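N-acyl-D-glutamate deacylase (Bordetella bronchiseptica, PDB 3GIP) probably uses zinc to hydrolyse the amide bond of N-acyl-D-glutamate, releasing D-glutamate, as a member of the amidohydrolase superfamily. Local coordinates at residues D33-I39 with L420-A426; R80-S84 with V462-P466. All coordinates share one frame. Residue numbers count along the deposited sequence, not the author numbering.

Contact 1. Residues D33-I39 with L420-A426; sequences DGRIAAI and LQPGAWA
Loop 420-426 adds a single antiparallel beta bridge to the outer edge of strand 35-40: R35 and W425 form a non-hydrogen-bonded pair, CA atoms 4.3 Å apart. A426 N donates to G34 O and I36 N to A424 O, both at 2.8 Å. A type II turn, Q421-A424, brings G423 N to I36 O at 2.8 Å, satisfying both backbone polar atoms of I36. At G423 (phi 97°) a side chain would jam against P422 O; at G34 (phi 79°) a CB would also crowd W425 CZ3. W425's CA-to-CB bond points away, but chi1 m and chi2 105° lay its ring on the R35 guanidinium (chi1 m, chi2 -96°; planes at 14°), a cation-pi stack with CZ 3.8 Å from the six-membered ring's centroid; R35 NH1 bonds G423 O weakly (3.0 Å). Buried I36 (m,t) packs toward L420 (CD1-CD2 3.7 Å), A424 and A426. This joins late chain to N-terminal sheet, consistent with the amidohydrolase small beta domain; on strand 28-32, A37 and A38 both face G30 in a classic beta bulge.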
# COMPACT_ATOMS: atom_id res chain seq x y z
N ASP A 33 1.02 -28.46 -0.89
CA ASP A 33 0.32 -27.96 -2.07
C ASP A 33 -0.02 -26.48 -1.97
O ASP A 33 -1.08 -26.04 -2.42
CB ASP A 33 -0.95 -28.78 -2.30
CG ASP A 33 -0.66 -30.26 -2.48
OD1 ASP A 33 0.17 -30.60 -3.36
OD2 ASP A 33 -1.25 -31.08 -1.75
N GLY A 34 0.90 -25.72 -1.36
CA GLY A 34 0.72 -24.28 -1.23
C GLY A 34 -0.20 -23.82 -0.12
O GLY A 34 -0.34 -22.61 0.10
N ARG A 35 -0.81 -24.76 0.59
CA ARG A 35 -1.74 -24.42 1.66
C ARG A 35 -1.26 -24.89 3.03
O ARG A 35 -0.36 -25.73 3.13
CB ARG A 35 -3.09 -25.08 1.38
CG ARG A 35 -3.67 -24.80 0.01
CD ARG A 35 -4.65 -23.66 0.06
NE ARG A 35 -5.46 -23.59 -1.15
CZ ARG A 35 -6.55 -22.85 -1.27
NH1 ARG A 35 -6.96 -22.11 -0.24
NH2 ARG A 35 -7.23 -22.83 -2.41
N ILE A 36 -1.86 -24.35 4.08
CA ILE A 36 -1.53 -24.75 5.43
C ILE A 36 -2.24 -26.09 5.60
O ILE A 36 -3.47 -26.15 5.64
CB ILE A 36 -2.04 -23.73 6.46
CG1 ILE A 36 -1.37 -22.38 6.21
CG2 ILE A 36 -1.75 -24.22 7.87
CD1 ILE A 36 -1.81 -21.28 7.14
N ALA A 37 -1.46 -27.16 5.68
CA ALA A 37 -2.01 -28.51 5.80
C ALA A 37 -2.29 -28.95 7.23
O ALA A 37 -3.13 -29.82 7.46
CB ALA A 37 -1.07 -29.51 5.12
N ALA A 38 -1.58 -28.36 8.19
CA ALA A 38 -1.78 -28.73 9.58
C ALA A 38 -1.06 -27.80 10.54
O ALA A 38 -0.10 -27.13 10.17
CB ALA A 38 -1.30 -30.16 9.81
N ILE A 39 -1.55 -27.76 11.78
CA ILE A 39 -0.97 -26.94 12.83
C ILE A 39 -1.00 -27.74 14.12
O ILE A 39 -2.04 -28.28 14.50
CB ILE A 39 -1.75 -25.62 13.02
CG1 ILE A 39 -1.69 -24.78 11.75
CG2 ILE A 39 -1.19 -24.85 14.21
CD1 ILE A 39 -2.46 -23.48 11.83
N LEU A 420 -3.40 -17.83 9.83
CA LEU A 420 -2.75 -19.13 9.85
C LEU A 420 -3.76 -20.13 10.40
O LEU A 420 -3.90 -20.28 11.61
CB LEU A 420 -1.49 -19.11 10.72
CG LEU A 420 -0.33 -18.22 10.24
CD1 LEU A 420 0.87 -18.46 11.14
CD2 LEU A 420 0.03 -18.55 8.79
N GLN A 421 -4.46 -20.80 9.49
CA GLN A 421 -5.45 -21.81 9.84
C GLN A 421 -5.39 -22.87 8.75
O GLN A 421 -5.04 -22.57 7.61
CB GLN A 421 -6.85 -21.20 9.91
CG GLN A 421 -7.28 -20.45 8.66
CD GLN A 421 -8.68 -19.86 8.76
OE1 GLN A 421 -9.05 -19.26 9.78
NE2 GLN A 421 -9.46 -20.01 7.70
N PRO A 422 -5.73 -24.13 9.08
CA PRO A 422 -5.68 -25.16 8.04
C PRO A 422 -6.55 -24.80 6.84
O PRO A 422 -7.67 -24.29 7.00
CB PRO A 422 -6.20 -26.40 8.77
CG PRO A 422 -5.76 -26.16 10.20
CD PRO A 422 -6.10 -24.70 10.38
N GLY A 423 -6.04 -25.05 5.64
CA GLY A 423 -6.80 -24.75 4.43
C GLY A 423 -6.47 -23.43 3.77
O GLY A 423 -6.68 -23.27 2.56
N ALA A 424 -5.97 -22.47 4.54
CA ALA A 424 -5.64 -21.17 3.99
C ALA A 424 -4.32 -21.25 3.22
O ALA A 424 -3.53 -22.17 3.43
CB ALA A 424 -5.53 -20.14 5.11
N TRP A 425 -4.10 -20.29 2.33
CA TRP A 425 -2.86 -20.26 1.56
C TRP A 425 -1.68 -20.08 2.50
O TRP A 425 -1.76 -19.33 3.48
CB TRP A 425 -2.90 -19.13 0.54
CG TRP A 425 -3.81 -19.41 -0.61
CD1 TRP A 425 -5.04 -18.87 -0.83
CD2 TRP A 425 -3.56 -20.31 -1.69
NE1 TRP A 425 -5.58 -19.38 -1.99
CE2 TRP A 425 -4.70 -20.27 -2.54
CE3 TRP A 425 -2.50 -21.16 -2.03
CZ2 TRP A 425 -4.79 -21.04 -3.70
CZ3 TRP A 425 -2.59 -21.93 -3.19
CH2 TRP A 425 -3.73 -21.86 -4.01
N ALA A 426 -0.58 -20.75 2.19
CA ALA A 426 0.61 -20.68 3.03
C ALA A 426 1.50 -19.46 2.85
O ALA A 426 2.68 -19.59 2.49
CB ALA A 426 1.43 -21.96 2.88

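Contact 2. Residues R80-S84 with V462-P466; sequences RWKTS and VFPQP
A cis peptide bond before P464 follows directly on a classic beta bulge, in which V462 and F463 both face V455, and this exit from a strand receives an arginine from a short helix. The helix, 80-83, belongs to the TIM-barrel fold of the amidohydrolases and lies between barrel strands 57-64 and 87-92; the contact ties it to the late antiparallel strands 452-457 and 460-463. The nearest CA atoms are those of T83 and F463, 6.2 Å apart; no backbone-to-backbone hydrogen bond joins the segments, and R80, T83 and F463 bridge the distance with their side chains.

R80 adopts a t, p, t conformation over its first three chi angles, and its length suits the span. NH1 has two partners, a bridging water and P464 O, to which it donates at 3.0 Å, nearly straight at 168°. One face of the guanidinium lies over F463 CE1, with NH2 3.4 Å from that carbon. F463, in the t rotamer, points toward the helix and lies against S84, its CE1 3.8 Å from S84 CA. Small S84 leaves room for the ring and folds back on its own turn, OG donating to R80 O at 2.7 Å.

T83 suits its place by having two kinds of end. Its methyl CG2 packs on V462 CG2 at 3.9 Å, and its hydroxyl faces the water. W378 on helix 376-391 also touches R80 and S84. The water accepts from R80 NH1 at 2.9 Å, donates to V462 O at 2.6 Å and lies 2.7 Å from T83 OG1.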
# COMPACT_ATOMS: atom_id res chain seq x y z
N ARG A 80 12.36 -7.40 -3.68
CA ARG A 80 13.07 -7.62 -2.42
C ARG A 80 12.70 -6.61 -1.34
O ARG A 80 12.80 -6.91 -0.15
CB ARG A 80 14.58 -7.60 -2.67
CG ARG A 80 15.44 -8.00 -1.47
CD ARG A 80 15.32 -9.48 -1.15
NE ARG A 80 16.38 -9.91 -0.24
CZ ARG A 80 16.67 -11.18 0.02
NH1 ARG A 80 15.99 -12.16 -0.55
NH2 ARG A 80 17.67 -11.48 0.85
N TRP A 81 12.29 -5.41 -1.74
CA TRP A 81 11.90 -4.39 -0.77
C TRP A 81 10.65 -4.82 -0.01
O TRP A 81 10.38 -4.32 1.07
CB TRP A 81 11.69 -3.03 -1.46
CG TRP A 81 10.68 -3.01 -2.58
CD1 TRP A 81 9.37 -2.62 -2.51
CD2 TRP A 81 10.91 -3.36 -3.95
NE1 TRP A 81 8.78 -2.70 -3.75
CE2 TRP A 81 9.70 -3.16 -4.65
CE3 TRP A 81 12.03 -3.84 -4.65
CZ2 TRP A 81 9.58 -3.41 -6.02
CZ3 TRP A 81 11.90 -4.09 -6.02
CH2 TRP A 81 10.69 -3.87 -6.68
N LYS A 82 9.91 -5.76 -0.59
CA LYS A 82 8.69 -6.28 0.05
C LYS A 82 9.01 -7.51 0.89
O LYS A 82 8.70 -7.56 2.08
CB LYS A 82 7.65 -6.68 -1.00
CG LYS A 82 7.17 -5.58 -1.92
CD LYS A 82 6.39 -4.50 -1.19
CE LYS A 82 5.64 -3.66 -2.21
NZ LYS A 82 5.04 -2.42 -1.64
N THR A 83 9.62 -8.51 0.26
CA THR A 83 9.92 -9.75 0.96
C THR A 83 10.83 -9.58 2.17
O THR A 83 10.64 -10.25 3.19
CB THR A 83 10.55 -10.78 0.00
OG1 THR A 83 11.83 -10.31 -0.44
CG2 THR A 83 9.66 -11.00 -1.21
N SER A 84 11.81 -8.68 2.07
CA SER A 84 12.74 -8.45 3.17
C SER A 84 12.11 -7.85 4.41
O SER A 84 12.73 -7.83 5.47
CB SER A 84 13.92 -7.58 2.70
OG SER A 84 13.50 -6.27 2.40
N VAL A 462 10.53 -17.36 -0.54
CA VAL A 462 10.91 -16.22 -1.37
C VAL A 462 12.00 -15.43 -0.64
O VAL A 462 12.70 -14.62 -1.23
CB VAL A 462 9.73 -15.27 -1.68
CG1 VAL A 462 8.71 -15.99 -2.55
CG2 VAL A 462 9.08 -14.79 -0.38
N PHE A 463 12.12 -15.69 0.66
CA PHE A 463 13.13 -15.05 1.50
C PHE A 463 13.56 -16.05 2.56
O PHE A 463 12.72 -16.75 3.14
CB PHE A 463 12.54 -13.80 2.18
CG PHE A 463 13.54 -13.04 2.99
CD1 PHE A 463 14.27 -11.99 2.43
CD2 PHE A 463 13.79 -13.39 4.31
CE1 PHE A 463 15.22 -11.30 3.17
CE2 PHE A 463 14.75 -12.71 5.07
CZ PHE A 463 15.47 -11.66 4.49
N PRO A 464 14.87 -16.11 2.87
CA PRO A 464 15.97 -15.32 2.32
C PRO A 464 16.40 -15.67 0.89
O PRO A 464 16.99 -14.85 0.20
CB PRO A 464 17.10 -15.56 3.32
CG PRO A 464 16.86 -16.97 3.73
CD PRO A 464 15.35 -17.01 3.94
N GLN A 465 16.10 -16.89 0.46
CA GLN A 465 16.47 -17.32 -0.88
C GLN A 465 15.28 -17.33 -1.84
O GLN A 465 14.39 -18.18 -1.72
CB GLN A 465 17.10 -18.71 -0.84
CG GLN A 465 17.45 -19.26 -2.21
CD GLN A 465 18.44 -18.37 -2.95
OE1 GLN A 465 18.25 -18.07 -4.13
NE2 GLN A 465 19.50 -17.96 -2.26
N PRO A 466 15.24 -16.39 -2.79
CA PRO A 466 14.13 -16.36 -3.74
C PRO A 466 14.22 -17.52 -4.73
O PRO A 466 15.30 -18.08 -4.94
CB PRO A 466 14.28 -14.99 -4.41
CG PRO A 466 15.75 -14.75 -4.36
CD PRO A 466 16.12 -15.22 -2.97
O HOH W 1 13.32 -12.16 -1.67

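The centres of contacts 1 and 2 are about 20 Å apart and their nearest atoms about 8 Å, so they do not touch, yet both join early and late parts of the chain. The late segments are linked by strands: 420-426 leads into strand 428-431, which pairs with 452-457 and through it with 460-463. The zinc ligands C95, H218 and H248 lie in neither contact. Contact 2 has the closer tie to the barrel: K82 makes salt bridges with D64 and D69, and its helix precedes strand 87-92, just beyond which comes C95. Contact 1 instead lies on an outer strand, 35-40, of the small four-stranded sheet, its centre about 25 Å from the centre of the chain against about 17 Å for contact 2.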